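Local coordinates for citrate synthase (Metallosphaera sedula, PDB 6ABW), which probably catalyses the condensation of oxaloacetate with acetyl-CoA and water to give citrate and CoA, a step of the tricarboxylic acid cycle, at residues 281-286 with 322-327; 286-291 with 299-304. All blocks are in the same frame, centred on the assembly; numbering follows the deposited sequence.

Contact 1: residues 281-286 with 322-327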
loop_
_atom_site.group_PDB
_atom_site.type_symbol
_atom_site.label_atom_id
_atom_site.label_comp_id
_atom_site.label_asym_id
_atom_site.label_seq_id
_atom_site.Cartn_x
_atom_site.Cartn_y
_atom_site.Cartn_z
ATOM N N LYS A 281 0.698 14.780 27.971
ATOM C CA LYS A 281 1.253 15.774 28.848
ATOM C C LYS A 281 2.385 16.584 28.190
ATOM O O LYS A 281 2.589 17.789 28.459
ATOM C CB LYS A 281 1.817 15.067 30.083
ATOM C CG LYS A 281 0.740 14.398 30.885
ATOM C CD LYS A 281 1.283 13.705 32.123
ATOM C CE LYS A 281 2.021 12.440 31.794
ATOM N NZ LYS A 281 1.488 11.263 32.548
ATOM N N ILE A 282 3.110 15.919 27.300
ATOM C CA ILE A 282 4.222 16.580 26.636
ATOM C C ILE A 282 3.689 17.470 25.539
ATOM O O ILE A 282 4.117 18.651 25.424
ATOM C CB ILE A 282 5.253 15.560 26.147
ATOM C CG1 ILE A 282 5.724 14.728 27.303
ATOM C CG2 ILE A 282 6.416 16.307 25.524
ATOM C CD1 ILE A 282 6.454 13.455 26.971
ATOM N N PHE A 283 2.771 16.957 24.712
ATOM C CA PHE A 283 2.137 17.879 23.723
ATOM C C PHE A 283 1.551 19.127 24.442
ATOM O O PHE A 283 1.700 20.271 23.955
ATOM C CB PHE A 283 1.046 17.185 22.950
ATOM C CG PHE A 283 1.523 16.438 21.751
ATOM C CD1 PHE A 283 2.060 17.123 20.679
ATOM C CD2 PHE A 283 1.461 15.076 21.677
ATOM C CE1 PHE A 283 2.518 16.465 19.546
ATOM C CE2 PHE A 283 1.905 14.407 20.558
ATOM C CZ PHE A 283 2.461 15.111 19.474
ATOM N N LYS A 284 0.923 18.914 25.604
ATOM C CA LYS A 284 0.357 20.062 26.319
ATOM C C LYS A 284 1.385 21.137 26.673
ATOM O O LYS A 284 1.157 22.337 26.449
ATOM C CB LYS A 284 -0.372 19.598 27.566
ATOM C CG LYS A 284 -1.086 20.783 28.230
ATOM C CD LYS A 284 -1.843 20.364 29.430
ATOM C CE LYS A 284 -2.479 21.605 30.059
ATOM N NZ LYS A 284 -3.213 21.129 31.270
ATOM N N LYS A 285 2.498 20.698 27.197
ATOM C CA LYS A 285 3.606 21.562 27.612
ATOM C C LYS A 285 4.024 22.435 26.464
ATOM O O LYS A 285 4.151 23.657 26.607
ATOM C CB LYS A 285 4.744 20.683 28.048
ATOM C CG LYS A 285 6.060 21.353 28.434
ATOM C CD LYS A 285 7.055 20.205 28.704
ATOM C CE LYS A 285 8.121 20.508 29.746
ATOM N NZ LYS A 285 9.169 21.343 29.133
ATOM N N TYR A 286 4.211 21.808 25.283
ATOM C CA TYR A 286 4.697 22.520 24.149
ATOM C C TYR A 286 3.636 23.370 23.522
ATOM O O TYR A 286 3.958 24.398 22.989
ATOM C CB TYR A 286 5.418 21.588 23.135
ATOM C CG TYR A 286 6.761 21.176 23.670
ATOM C CD1 TYR A 286 7.871 22.068 23.634
ATOM C CD2 TYR A 286 6.921 20.016 24.303
ATOM C CE1 TYR A 286 9.078 21.701 24.170
ATOM C CE2 TYR A 286 8.128 19.633 24.841
ATOM C CZ TYR A 286 9.207 20.489 24.788
ATOM O OH TYR A 286 10.376 20.022 25.412
ATOM N N PRO A 322 -7.046 12.276 28.613
ATOM C CA PRO A 322 -6.509 12.749 27.339
ATOM C C PRO A 322 -5.513 11.768 26.728
ATOM O O PRO A 322 -4.667 11.162 27.450
ATOM C CB PRO A 322 -5.807 14.049 27.726
ATOM C CG PRO A 322 -6.613 14.535 28.899
ATOM C CD PRO A 322 -6.912 13.287 29.647
ATOM N N ASN A 323 -5.609 11.588 25.426
ATOM C CA ASN A 323 -4.670 10.790 24.671
ATOM C C ASN A 323 -3.819 11.701 23.818
ATOM O O ASN A 323 -3.963 12.904 23.877
ATOM C CB ASN A 323 -5.410 9.663 23.882
ATOM C CG ASN A 323 -6.289 10.180 22.761
ATOM O OD1 ASN A 323 -5.909 11.106 22.024
ATOM N ND2 ASN A 323 -7.432 9.566 22.595
ATOM N N THR A 324 -2.890 11.101 23.100
ATOM C CA THR A 324 -1.895 11.849 22.329
ATOM C C THR A 324 -2.507 12.758 21.291
ATOM O O THR A 324 -1.835 13.722 20.856
ATOM C CB THR A 324 -0.901 10.882 21.661
ATOM O OG1 THR A 324 0.181 11.634 21.123
ATOM C CG2 THR A 324 -1.571 10.060 20.615
ATOM N N ASP A 325 -3.761 12.500 20.892
ATOM C CA ASP A 325 -4.418 13.288 19.820
ATOM C C ASP A 325 -5.080 14.573 20.319
ATOM O O ASP A 325 -5.530 15.385 19.522
ATOM C CB ASP A 325 -5.354 12.395 19.040
ATOM C CG ASP A 325 -4.638 11.080 18.484
ATOM O OD1 ASP A 325 -3.498 11.160 17.870
ATOM O OD2 ASP A 325 -5.210 9.955 18.726
ATOM N N PHE A 326 -5.191 14.743 21.638
ATOM C CA PHE A 326 -5.969 15.836 22.217
ATOM C C PHE A 326 -5.295 17.194 22.026
ATOM O O PHE A 326 -5.949 18.156 21.671
ATOM C CB PHE A 326 -6.291 15.576 23.731
ATOM C CG PHE A 326 -7.378 16.495 24.265
ATOM C CD1 PHE A 326 -8.668 16.288 23.956
ATOM C CD2 PHE A 326 -7.037 17.648 24.968
ATOM C CE1 PHE A 326 -9.641 17.150 24.410
ATOM C CE2 PHE A 326 -7.999 18.497 25.444
ATOM C CZ PHE A 326 -9.292 18.255 25.179
ATOM N N TYR A 327 -3.986 17.276 22.314
ATOM C CA TYR A 327 -3.220 18.503 22.211
ATOM C C TYR A 327 -2.258 18.572 21.006
ATOM O O TYR A 327 -1.670 19.613 20.780
ATOM C CB TYR A 327 -2.403 18.707 23.484
ATOM C CG TYR A 327 -3.196 19.245 24.638
ATOM C CD1 TYR A 327 -3.622 20.543 24.608
ATOM C CD2 TYR A 327 -3.458 18.492 25.753
ATOM C CE1 TYR A 327 -4.343 21.077 25.665
ATOM C CE2 TYR A 327 -4.196 19.008 26.838
ATOM C CZ TYR A 327 -4.638 20.291 26.773
ATOM O OH TYR A 327 -5.374 20.890 27.806
#
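The backbones come nearest at Phe283 and Tyr327, whose CA atoms are 5.6 Å apart, where the N-terminal half of helix 278-292 meets the first turn of helix 325-335. There CB of Phe283 meets CB of Tyr327 at 3.8 Å. Beyond it the Phe283 ring turns its edge to Thr324, with CE2 3.3 Å from OG1 and OG1 near the ring plane; this buried hydroxyl has no hydrogen-bond partner in the model. Lys284 and Tyr327 extend alongside each other in one direction. With CG anti to the backbone N (chi1 -174°) and the chain extended beyond it, Lys284 lies along one face of the phenol ring, its CG 3.9 Å from the centroid and 15° off the normal, a CH-pi contact; CD2 of Phe326 sits over the opposite face near the rim. Lys284 NZ and Tyr327 OH converge on Glu308, by a salt bridge and a hydrogen bond. With an alanine in place of Tyr327, the lysine chain is likely to lose the aromatic face it lies on, and Glu308 the phenol's hydrogen bond. Just before the helix, Asn323 OD1 accepts from Asp325 N, a capping bond; the carboxylate of Asp325, probably an active-site residue, is bonded through OD1 to Tyr192 OH. Helix 295-315 closes over Tyr327 through Ala304 and Gln305, while helix 179-191 packs on Phe283 through Ala188 and Leu191.

Contact 2: residues 286-291 with 299-304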
loop_
_atom_site.group_PDB
_atom_site.type_symbol
_atom_site.label_atom_id
_atom_site.label_comp_id
_atom_site.label_asym_id
_atom_site.label_seq_id
_atom_site.Cartn_x
_atom_site.Cartn_y
_atom_site.Cartn_z
ATOM N N TYR A 286 4.211 21.808 25.283
ATOM C CA TYR A 286 4.697 22.520 24.149
ATOM C C TYR A 286 3.636 23.370 23.522
ATOM O O TYR A 286 3.958 24.398 22.989
ATOM C CB TYR A 286 5.418 21.588 23.135
ATOM C CG TYR A 286 6.761 21.176 23.670
ATOM C CD1 TYR A 286 7.871 22.068 23.634
ATOM C CD2 TYR A 286 6.921 20.016 24.303
ATOM C CE1 TYR A 286 9.078 21.701 24.170
ATOM C CE2 TYR A 286 8.128 19.633 24.841
ATOM C CZ TYR A 286 9.207 20.489 24.788
ATOM O OH TYR A 286 10.376 20.022 25.412
ATOM N N ALA A 287 2.352 23.003 23.649
ATOM C CA ALA A 287 1.274 23.827 23.144
ATOM C C ALA A 287 1.148 25.213 23.835
ATOM O O ALA A 287 0.864 26.197 23.206
ATOM C CB ALA A 287 -0.038 23.089 23.297
ATOM N N LYS A 288 1.347 25.206 25.147
ATOM C CA LYS A 288 1.252 26.394 26.005
ATOM C C LYS A 288 2.201 27.513 25.568
ATOM O O LYS A 288 1.806 28.589 25.194
ATOM C CB LYS A 288 1.558 25.983 27.440
ATOM C CG LYS A 288 1.511 27.182 28.383
ATOM C CD LYS A 288 1.001 26.811 29.756
ATOM C CE LYS A 288 0.700 28.114 30.496
ATOM N NZ LYS A 288 0.237 27.773 31.859
ATOM N N VAL A 289 3.457 27.189 25.465
ATOM C CA VAL A 289 4.451 28.136 24.976
ATOM C C VAL A 289 4.147 28.832 23.639
ATOM O O VAL A 289 4.025 30.067 23.526
ATOM C CB VAL A 289 5.790 27.369 24.810
ATOM C CG1 VAL A 289 6.920 28.354 24.513
ATOM C CG2 VAL A 289 6.062 26.473 26.024
ATOM N N ILE A 290 3.998 28.031 22.587
ATOM C CA ILE A 290 3.868 28.610 21.271
ATOM C C ILE A 290 2.468 29.130 20.952
ATOM O O ILE A 290 2.306 29.934 20.030
ATOM C CB ILE A 290 4.337 27.622 20.153
ATOM C CG1 ILE A 290 3.531 26.328 20.191
ATOM C CG2 ILE A 290 5.813 27.306 20.329
ATOM C CD1 ILE A 290 3.755 25.479 18.976
ATOM N N SER A 291 1.445 28.681 21.697
ATOM C CA SER A 291 0.083 29.169 21.440
ATOM C C SER A 291 -0.149 30.605 21.842
ATOM O O SER A 291 -1.026 31.271 21.264
ATOM C CB SER A 291 -0.931 28.306 22.161
ATOM O OG SER A 291 -0.946 27.050 21.469
ATOM N N LYS A 299 -6.627 30.988 21.706
ATOM C CA LYS A 299 -8.011 30.703 21.910
ATOM C C LYS A 299 -8.273 29.177 21.912
ATOM O O LYS A 299 -8.995 28.639 22.806
ATOM C CB LYS A 299 -8.765 31.422 20.790
ATOM C CG LYS A 299 -10.247 31.478 20.840
ATOM C CD LYS A 299 -10.808 32.116 19.564
ATOM C CE LYS A 299 -10.653 31.194 18.339
ATOM N NZ LYS A 299 -11.663 31.489 17.271
ATOM N N TYR A 300 -7.688 28.477 20.933
ATOM C CA TYR A 300 -7.857 27.010 20.837
ATOM C C TYR A 300 -7.214 26.280 21.992
ATOM O O TYR A 300 -7.791 25.325 22.466
ATOM C CB TYR A 300 -7.401 26.521 19.449
ATOM C CG TYR A 300 -8.314 26.990 18.338
ATOM C CD1 TYR A 300 -9.721 26.924 18.442
ATOM C CD2 TYR A 300 -7.794 27.572 17.201
ATOM C CE1 TYR A 300 -10.549 27.386 17.426
ATOM C CE2 TYR A 300 -8.619 28.000 16.162
ATOM C CZ TYR A 300 -9.994 27.863 16.267
ATOM O OH TYR A 300 -10.847 28.261 15.266
ATOM N N PHE A 301 -6.073 26.728 22.462
ATOM C CA PHE A 301 -5.371 26.169 23.588
ATOM C C PHE A 301 -6.230 26.355 24.840
ATOM O O PHE A 301 -6.434 25.422 25.584
ATOM C CB PHE A 301 -3.975 26.773 23.829
ATOM C CG PHE A 301 -3.320 26.271 25.081
ATOM C CD1 PHE A 301 -2.805 24.987 25.145
ATOM C CD2 PHE A 301 -3.276 27.051 26.233
ATOM C CE1 PHE A 301 -2.190 24.475 26.293
ATOM C CE2 PHE A 301 -2.732 26.525 27.430
ATOM C CZ PHE A 301 -2.172 25.246 27.450
ATOM N N GLU A 302 -6.845 27.536 24.963
ATOM C CA GLU A 302 -7.726 27.827 26.120
ATOM C C GLU A 302 -8.967 26.996 26.078
ATOM O O GLU A 302 -9.400 26.503 27.090
ATOM C CB GLU A 302 -8.083 29.322 26.169
ATOM C CG GLU A 302 -6.831 30.150 26.473
ATOM C CD GLU A 302 -7.089 31.646 26.722
ATOM O OE1 GLU A 302 -8.289 32.060 26.673
ATOM O OE2 GLU A 302 -6.078 32.402 26.952
ATOM N N ILE A 303 -9.546 26.801 24.897
ATOM C CA ILE A 303 -10.711 25.913 24.781
ATOM C C ILE A 303 -10.318 24.467 25.124
ATOM O O ILE A 303 -11.011 23.780 25.856
ATOM C CB ILE A 303 -11.318 25.956 23.378
ATOM C CG1 ILE A 303 -11.971 27.325 23.114
ATOM C CG2 ILE A 303 -12.319 24.825 23.235
ATOM C CD1 ILE A 303 -12.068 27.636 21.634
ATOM N N ALA A 304 -9.180 24.005 24.581
ATOM C CA ALA A 304 -8.730 22.620 24.876
ATOM C C ALA A 304 -8.506 22.407 26.357
ATOM O O ALA A 304 -8.931 21.383 26.910
ATOM C CB ALA A 304 -7.407 22.348 24.176
#
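Phe301 reaches across to helix 278-292 because its CG stands anti to the backbone N (chi1 174°), which carries the ring over the turn formed by Ala287, Lys288 and Ser291. On that turn, Ser291 has its OG beside its own backbone N (chi1 -71°), from where the hydroxyl can bend back to the preceding turn. Lys288 gives the largest share of the helix surface that the ring meets: CA lies over one face, 4.1 Å from the centroid and 18° off the normal, a CH-pi contact displaced toward the rim. The rim atom CZ of Phe301 also lies 3.8 Å from CB of Lys288, so the contact uses the base of the lysine, while the chain beyond departs from the ring. Ala287 supplies a methyl, with CB 3.8 Å from CD1 of Phe301, approaching obliquely. At the root of the ring, CB of Phe301 packs on CB of Ser291 at 3.8 Å; the same two residues have the nearest CA atoms, 6.6 Å apart.

The serine hydroxyl is satisfied within its own helix. OG donates to the carbonyl O of Ala287 at 2.6 Å, tilted from the carbonyl plane, and Ser291 N reaches the same oxygen from the opposite face. Two donors thus grip one acceptor, which fixes the rotation of the hydroxyl while OG still touches CB of Phe301.

The segment axes approach to 9.8 Å and run at 148° between their N-to-C directions, roughly antiparallel. The site lies well apart from the acetyl-CoA pocket and the probable catalytic residues, within the largely helical architecture of citrate synthase. With helices 278-292 and 295-315 separated by a very short connection, this is a helical hairpin in which, at this point, one aromatic side chain packs against small residues and a lysine base.

The centres of contacts 1 and 2 are about 10 Å apart, and both draw on helix 278-292. Along the chain that helix comes first, followed by helix 295-315 and then helix 325-335, so the short-range pairing of contact 2 is made within the span that contact 1 brackets. The two sites also touch directly: Tyr327 CE1 lies 3.6 Å from Ala304 CB, joining helices 325-335 and 295-315, and Lys284 O lies 4.0 Å from Phe301 CE1, which brings in helix 278-292. Contact 1 is near the predicted active-site residues, with Thr324 about 6 Å from His270 between side chains, whereas contact 2 continues the same packing farther from the chain centre.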